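Local coordinates for EscN (Escherichia coli O127:H6, PDB 2OBL), which is a type III secretion system protein whose P-loop domain is related to the alpha and beta subunits of ATP synthase, at residues I5-G8 and D9-G13; L57-R60 and A61-G64; E114-A117 and L118-Q121. The protein carries 1 engineered substitution. All coordinates share one frame; numbering follows the deposited sequence.

Contact 1: residues I5-G8 and D9-G13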
loop_
_atom_site.group_PDB
_atom_site.type_symbol
_atom_site.label_atom_id
_atom_site.label_comp_id
_atom_site.label_asym_id
_atom_site.label_seq_id
_atom_site.Cartn_x
_atom_site.Cartn_y
_atom_site.Cartn_z
ATOM N N ILE A 5 -14.862 -19.356 6.276
ATOM C CA ILE A 5 -13.997 -19.131 7.436
ATOM C C ILE A 5 -14.829 -18.628 8.599
ATOM O O ILE A 5 -15.967 -18.186 8.407
ATOM C CB ILE A 5 -12.867 -18.102 7.160
ATOM C CG1 ILE A 5 -13.462 -16.736 6.807
ATOM C CG2 ILE A 5 -11.912 -18.608 6.092
ATOM C CD1 ILE A 5 -12.433 -15.609 6.803
ATOM N N ARG A 6 -14.267 -18.708 9.803
ATOM C CA ARG A 6 -14.961 -18.234 10.993
ATOM C C ARG A 6 -14.403 -16.885 11.386
ATOM O O ARG A 6 -13.184 -16.697 11.474
ATOM C CB ARG A 6 -14.825 -19.214 12.164
ATOM C CG ARG A 6 -15.405 -20.594 11.892
ATOM C CD ARG A 6 -15.405 -21.458 13.136
ATOM N NE ARG A 6 -16.428 -21.039 14.091
ATOM C CZ ARG A 6 -17.739 -21.116 13.876
ATOM N NH1 ARG A 6 -18.205 -21.594 12.725
ATOM N NH2 ARG A 6 -18.589 -20.709 14.813
ATOM N N VAL A 7 -15.300 -15.940 11.624
ATOM C CA VAL A 7 -14.889 -14.585 11.940
ATOM C C VAL A 7 -15.557 -14.076 13.204
ATOM O O VAL A 7 -16.482 -14.707 13.720
ATOM C CB VAL A 7 -15.164 -13.620 10.768
ATOM C CG1 VAL A 7 -14.304 -13.992 9.565
ATOM C CG2 VAL A 7 -16.656 -13.611 10.394
ATOM N N GLY A 8 -15.079 -12.935 13.693
ATOM C CA GLY A 8 -15.630 -12.280 14.874
ATOM C C GLY A 8 -14.690 -11.203 15.363
ATOM O O GLY A 8 -13.554 -11.099 14.896
ATOM N N ASP A 9 -15.141 -10.399 16.319
ATOM C CA ASP A 9 -14.276 -9.353 16.854
ATOM C C ASP A 9 -12.988 -9.927 17.457
ATOM O O ASP A 9 -11.961 -9.249 17.478
ATOM C CB ASP A 9 -15.006 -8.517 17.906
ATOM C CG ASP A 9 -16.090 -7.636 17.320
ATOM O OD1 ASP A 9 -16.185 -7.491 16.080
ATOM O OD2 ASP A 9 -16.856 -7.073 18.123
ATOM N N ALA A 10 -13.041 -11.172 17.934
ATOM C CA ALA A 10 -11.907 -11.783 18.637
ATOM C C ALA A 10 -10.693 -12.005 17.738
ATOM O O ALA A 10 -9.616 -12.406 18.208
ATOM C CB ALA A 10 -12.326 -13.103 19.327
ATOM N N LEU A 11 -10.867 -11.723 16.448
ATOM C CA LEU A 11 -9.785 -11.833 15.489
ATOM C C LEU A 11 -8.739 -10.744 15.718
ATOM O O LEU A 11 -7.583 -10.906 15.343
ATOM C CB LEU A 11 -10.313 -11.755 14.048
ATOM C CG LEU A 11 -11.088 -12.941 13.474
ATOM C CD1 LEU A 11 -11.650 -12.607 12.109
ATOM C CD2 LEU A 11 -10.198 -14.178 13.389
ATOM N N LEU A 12 -9.140 -9.630 16.323
ATOM C CA LEU A 12 -8.216 -8.511 16.521
ATOM C C LEU A 12 -7.053 -8.872 17.449
ATOM O O LEU A 12 -7.253 -9.487 18.515
ATOM C CB LEU A 12 -8.942 -7.285 17.069
ATOM C CG LEU A 12 -9.869 -6.505 16.143
ATOM C CD1 LEU A 12 -10.370 -5.265 16.869
ATOM C CD2 LEU A 12 -9.148 -6.122 14.854
ATOM N N GLY A 13 -5.851 -8.490 17.034
ATOM C CA GLY A 13 -4.631 -8.745 17.787
ATOM C C GLY A 13 -4.066 -10.131 17.550
ATOM O O GLY A 13 -3.081 -10.518 18.175
#
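Val7 and Leu11 touch across a tight 3-10 turn, made by residues 9-11, that takes the chain off the end of strand 4-7. The turn hangs from the carbonyl of Gly8: Leu11 N donates to Gly8 O over 3.2 Å, with the N-H pointing almost straight at the oxygen (163°). The donor nevertheless stands well above the carbonyl plane, 50° out of it, and so misses the lone pairs. One residue further on, Leu12 N repeats the pattern by bonding to Asp9 O at 3.1 Å.

Leu11 folds back over Gly8. Its CB points toward residues 5-8, and with CG placed opposite its own carbonyl carbon (chi1 -72°), CG and CD1 lie against Gly8. CG is 3.4 Å from Gly8 O, and CD1 comes within 3.8 Å of Gly8 N. The same methyl ends against Val7, 3.9 Å from its CB, the two side chains meeting at a slant. Outside the turn, Leu11 also touches Leu32, Ile151 of helix 138-156 and Val128 of strand 127-132, while Asp9 points away from the strand end and bonds through OD1 to the hydroxyl of Tyr154.

The two ends of the Gly8 residue are thus treated differently. Its carbonyl oxygen is used by the turn, but its amide nitrogen is buried without a polar partner in the model, with the Leu11 methyl beside it, an arrangement that probably carries a desolvation cost.

Contact 2: residues L57-R60 and A61-G64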
loop_
_atom_site.group_PDB
_atom_site.type_symbol
_atom_site.label_atom_id
_atom_site.label_comp_id
_atom_site.label_asym_id
_atom_site.label_seq_id
_atom_site.Cartn_x
_atom_site.Cartn_y
_atom_site.Cartn_z
ATOM N N LEU A 57 -2.240 8.598 5.647
ATOM C CA LEU A 57 -1.290 7.507 5.890
ATOM C C LEU A 57 -0.268 7.839 6.983
ATOM O O LEU A 57 0.352 6.945 7.565
ATOM C CB LEU A 57 -0.535 7.163 4.597
ATOM C CG LEU A 57 -1.341 6.591 3.430
ATOM C CD1 LEU A 57 -0.394 6.060 2.354
ATOM C CD2 LEU A 57 -2.266 5.489 3.889
ATOM N N GLY A 58 -0.067 9.126 7.227
ATOM C CA GLY A 58 0.977 9.565 8.142
ATOM C C GLY A 58 2.339 9.493 7.472
ATOM O O GLY A 58 3.358 9.263 8.134
ATOM N N VAL A 59 2.350 9.656 6.150
ATOM C CA VAL A 59 3.578 9.726 5.372
ATOM C C VAL A 59 3.509 11.026 4.582
ATOM O O VAL A 59 2.652 11.182 3.708
ATOM C CB VAL A 59 3.712 8.525 4.391
ATOM C CG1 VAL A 59 4.992 8.641 3.572
ATOM C CG2 VAL A 59 3.692 7.207 5.149
ATOM N N ARG A 60 4.390 11.968 4.909
ATOM C CA ARG A 60 4.325 13.310 4.314
ATOM C C ARG A 60 4.322 13.324 2.799
ATOM O O ARG A 60 3.539 14.035 2.189
ATOM C CB ARG A 60 5.463 14.198 4.823
ATOM C CG ARG A 60 5.296 14.617 6.272
ATOM C CD ARG A 60 6.259 15.754 6.620
ATOM N NE ARG A 60 7.653 15.342 6.468
ATOM C CZ ARG A 60 8.446 14.991 7.476
ATOM N NH1 ARG A 60 7.988 15.002 8.721
ATOM N NH2 ARG A 60 9.701 14.615 7.235
ATOM N N ALA A 61 5.191 12.534 2.182
ATOM C CA ALA A 61 5.303 12.557 0.737
ATOM C C ALA A 61 3.973 12.177 0.100
ATOM O O ALA A 61 3.569 12.772 -0.896
ATOM C CB ALA A 61 6.387 11.620 0.284
ATOM N N ILE A 62 3.297 11.189 0.680
ATOM C CA ILE A 62 2.043 10.683 0.106
ATOM C C ILE A 62 0.862 11.572 0.470
ATOM O O ILE A 62 0.127 12.040 -0.401
ATOM C CB ILE A 62 1.762 9.223 0.525
ATOM C CG1 ILE A 62 2.901 8.308 0.056
ATOM C CG2 ILE A 62 0.427 8.734 -0.080
ATOM C CD1 ILE A 62 2.843 6.893 0.647
ATOM N N ASP A 63 0.683 11.820 1.761
ATOM C CA ASP A 63 -0.402 12.692 2.220
ATOM C C ASP A 63 -0.324 14.082 1.578
ATOM O O ASP A 63 -1.353 14.715 1.274
ATOM C CB ASP A 63 -0.352 12.847 3.742
ATOM C CG ASP A 63 -0.598 11.532 4.491
ATOM O OD1 ASP A 63 -1.146 10.573 3.910
ATOM O OD2 ASP A 63 -0.244 11.472 5.686
ATOM N N GLY A 64 0.902 14.566 1.392
ATOM C CA GLY A 64 1.116 15.893 0.818
ATOM C C GLY A 64 0.969 15.958 -0.693
ATOM O O GLY A 64 0.284 16.843 -1.214
#
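The Asp63 carboxylate reaches back to the three residues before its helix and gathers their backbone amides. OD1 accepts from Leu57 N at 2.8 Å, nearly straight (168°) and from the syn side. OD2 takes Gly58 N, also at 2.8 Å, on its syn lone pair, and adds a weak bond from Val59 N. With both oxygens engaged, the carboxylate's rotation is fixed, and its negative charge is probably eased by the three N-H groups.

Beside this polar grip, Ile62 packs obliquely onto the loop. Its CG2 lies 3.7 Å from Leu57 CD1, and its CD1 comes 4.0 Å from Val59 CG1, the branch that stands opposite Val59's backbone N (chi1 179°).

Val59 is the N-cap residue of helix 60-65. Asp63 N bonds to Val59 O at 2.8 Å, almost in line with the carbonyl bond, and Gly64 N follows with Arg60 O at the same distance.

Further out, Val59 and Leu57 rest on helix 84-94. Arg60 points away from residues 61-64, its chain bent at chi3, with its guanidinium held by the carbonyls of Phe324 and Gln326 and by a salt bridge to Asp331, while Tyr335 and Thr338 of helix 335-345 touch Asp63.

Contact 3: residues E114-A117 and L118-Q121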
loop_
_atom_site.group_PDB
_atom_site.type_symbol
_atom_site.label_atom_id
_atom_site.label_comp_id
_atom_site.label_asym_id
_atom_site.label_seq_id
_atom_site.Cartn_x
_atom_site.Cartn_y
_atom_site.Cartn_z
ATOM N N GLU A 114 10.509 -9.589 11.105
ATOM C CA GLU A 114 11.100 -8.263 10.935
ATOM C C GLU A 114 10.050 -7.184 10.679
ATOM O O GLU A 114 10.176 -6.044 11.147
ATOM C CB GLU A 114 12.187 -8.280 9.851
ATOM C CG GLU A 114 13.453 -9.001 10.329
ATOM C CD GLU A 114 14.529 -9.140 9.261
ATOM O OE1 GLU A 114 14.338 -8.639 8.130
ATOM O OE2 GLU A 114 15.571 -9.755 9.565
ATOM N N PHE A 115 9.002 -7.541 9.941
ATOM C CA PHE A 115 7.888 -6.628 9.764
ATOM C C PHE A 115 7.071 -6.453 11.033
ATOM O O PHE A 115 6.732 -5.329 11.407
ATOM C CB PHE A 115 6.952 -7.075 8.636
ATOM C CG PHE A 115 5.731 -6.212 8.514
ATOM C CD1 PHE A 115 5.831 -4.898 8.058
ATOM C CD2 PHE A 115 4.486 -6.699 8.885
ATOM C CE1 PHE A 115 4.693 -4.095 7.972
ATOM C CE2 PHE A 115 3.358 -5.919 8.799
ATOM C CZ PHE A 115 3.460 -4.610 8.341
ATOM N N LEU A 116 6.735 -7.566 11.686
ATOM C CA LEU A 116 5.915 -7.503 12.892
ATOM C C LEU A 116 6.585 -6.673 13.982
ATOM O O LEU A 116 5.927 -5.982 14.763
ATOM C CB LEU A 116 5.584 -8.910 13.399
ATOM C CG LEU A 116 4.701 -9.763 12.478
ATOM C CD1 LEU A 116 4.368 -11.068 13.181
ATOM C CD2 LEU A 116 3.421 -9.026 12.048
ATOM N N ALA A 117 7.911 -6.734 14.032
ATOM C CA ALA A 117 8.652 -5.949 15.015
ATOM C C ALA A 117 8.435 -4.436 14.874
ATOM O O ALA A 117 8.599 -3.700 15.839
ATOM C CB ALA A 117 10.140 -6.301 14.954
ATOM N N LEU A 118 8.052 -3.974 13.682
ATOM C CA LEU A 118 7.813 -2.541 13.445
ATOM C C LEU A 118 6.510 -2.048 14.078
ATOM O O LEU A 118 6.253 -0.842 14.138
ATOM C CB LEU A 118 7.770 -2.245 11.933
ATOM C CG LEU A 118 8.968 -2.730 11.119
ATOM C CD1 LEU A 118 8.746 -2.502 9.639
ATOM C CD2 LEU A 118 10.248 -2.009 11.561
ATOM N N LEU A 119 5.665 -2.976 14.516
ATOM C CA LEU A 119 4.336 -2.589 14.980
ATOM C C LEU A 119 4.245 -2.651 16.494
ATOM O O LEU A 119 4.359 -3.732 17.073
ATOM C CB LEU A 119 3.275 -3.508 14.372
ATOM C CG LEU A 119 3.347 -3.772 12.866
ATOM C CD1 LEU A 119 2.209 -4.727 12.440
ATOM C CD2 LEU A 119 3.327 -2.482 12.045
ATOM N N PRO A 120 4.006 -1.497 17.138
ATOM C CA PRO A 120 3.846 -1.497 18.587
ATOM C C PRO A 120 2.524 -2.122 19.031
ATOM O O PRO A 120 1.623 -2.374 18.212
ATOM C CB PRO A 120 3.881 -0.010 18.945
ATOM C CG PRO A 120 3.398 0.682 17.736
ATOM C CD PRO A 120 3.883 -0.145 16.571
ATOM N N GLN A 121 2.422 -2.372 20.331
ATOM C CA GLN A 121 1.244 -3.002 20.888
ATOM C C GLN A 121 -0.031 -2.250 20.511
ATOM O O GLN A 121 -1.035 -2.868 20.205
ATOM C CB GLN A 121 1.393 -3.151 22.414
ATOM C CG GLN A 121 2.496 -4.133 22.805
ATOM C CD GLN A 121 2.127 -5.566 22.471
ATOM O OE1 GLN A 121 1.153 -6.099 23.001
ATOM N NE2 GLN A 121 2.880 -6.187 21.557
#
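Phe115 and the last two residues of the turn that follows, Leu118 and Leu119, come together where the chain leaves helix 109-116. The aromatic ring is swung out opposite its backbone N (chi1 175°), which brings it alongside the exit loop although its CB is directed away from that loop. Two leucine methyls then meet the ring at diagonally opposite carbons. Leu118 CD1 lies 4.1 Å from Phe115 CD1, the two side chains crossing at about a right angle, and Leu119 CD1 approaches Phe115 CE2 to 4.0 Å on a more slanting course.

Both leucines hold CG opposite their own carbonyl carbon, with chi1 of -53° in Leu118 and -48° in Leu119, and both are extended beyond it. In Leu118 this lays the branch point over two carbonyl oxygens near the end of the helix: CG is 3.5 Å from Glu114 O and about as near to Phe115 O. In Leu119 it sets CD1 against the ring, with Leu116 CD2 a looser neighbour at 4.5 Å.

Two backbone bonds accompany this packing. Leu118 N bonds to Phe115 O at 3.0 Å, and Leu119 N bonds to Leu116 O at 3.0 Å, closing a type I beta turn from Leu116 to Leu119. In both, the donor sits above the carbonyl plane.

Pro120 then occupies the N-cap position of the next helix, 121-124. An imidazole molecule, probably from the crystallisation liquor, lies about 4 Å from the Phe115 side chain. Leu118 O accepts from the side-chain ND2 of Asn93 on helix 84-94, and Phe115 and Leu119 pack against both that helix, through Leu88 and Cys92, and strand 99-105, through Leu102.

From the N terminus the three contacts follow in series, each joining neighbouring residues of one continuous stretch; none encloses or crosses another. Contact 1 turns the chain from strand 4-7, paired with strand 34-37, toward strand 15-16, which joins the large mixed sheet beside strand 127-132. Contact 2 carries the loop after strand 54-55 into helix 60-65, about 17 Å from contact 1 between nearest atoms. Contact 3 joins helix 109-116 to helix 121-124, after which the chain enters strand 127-132, the strand touched by Leu11 and Leu12 of contact 1. Contacts 2 and 3, about 11 Å apart at their nearest atoms, share helix 84-94 as a neighbour.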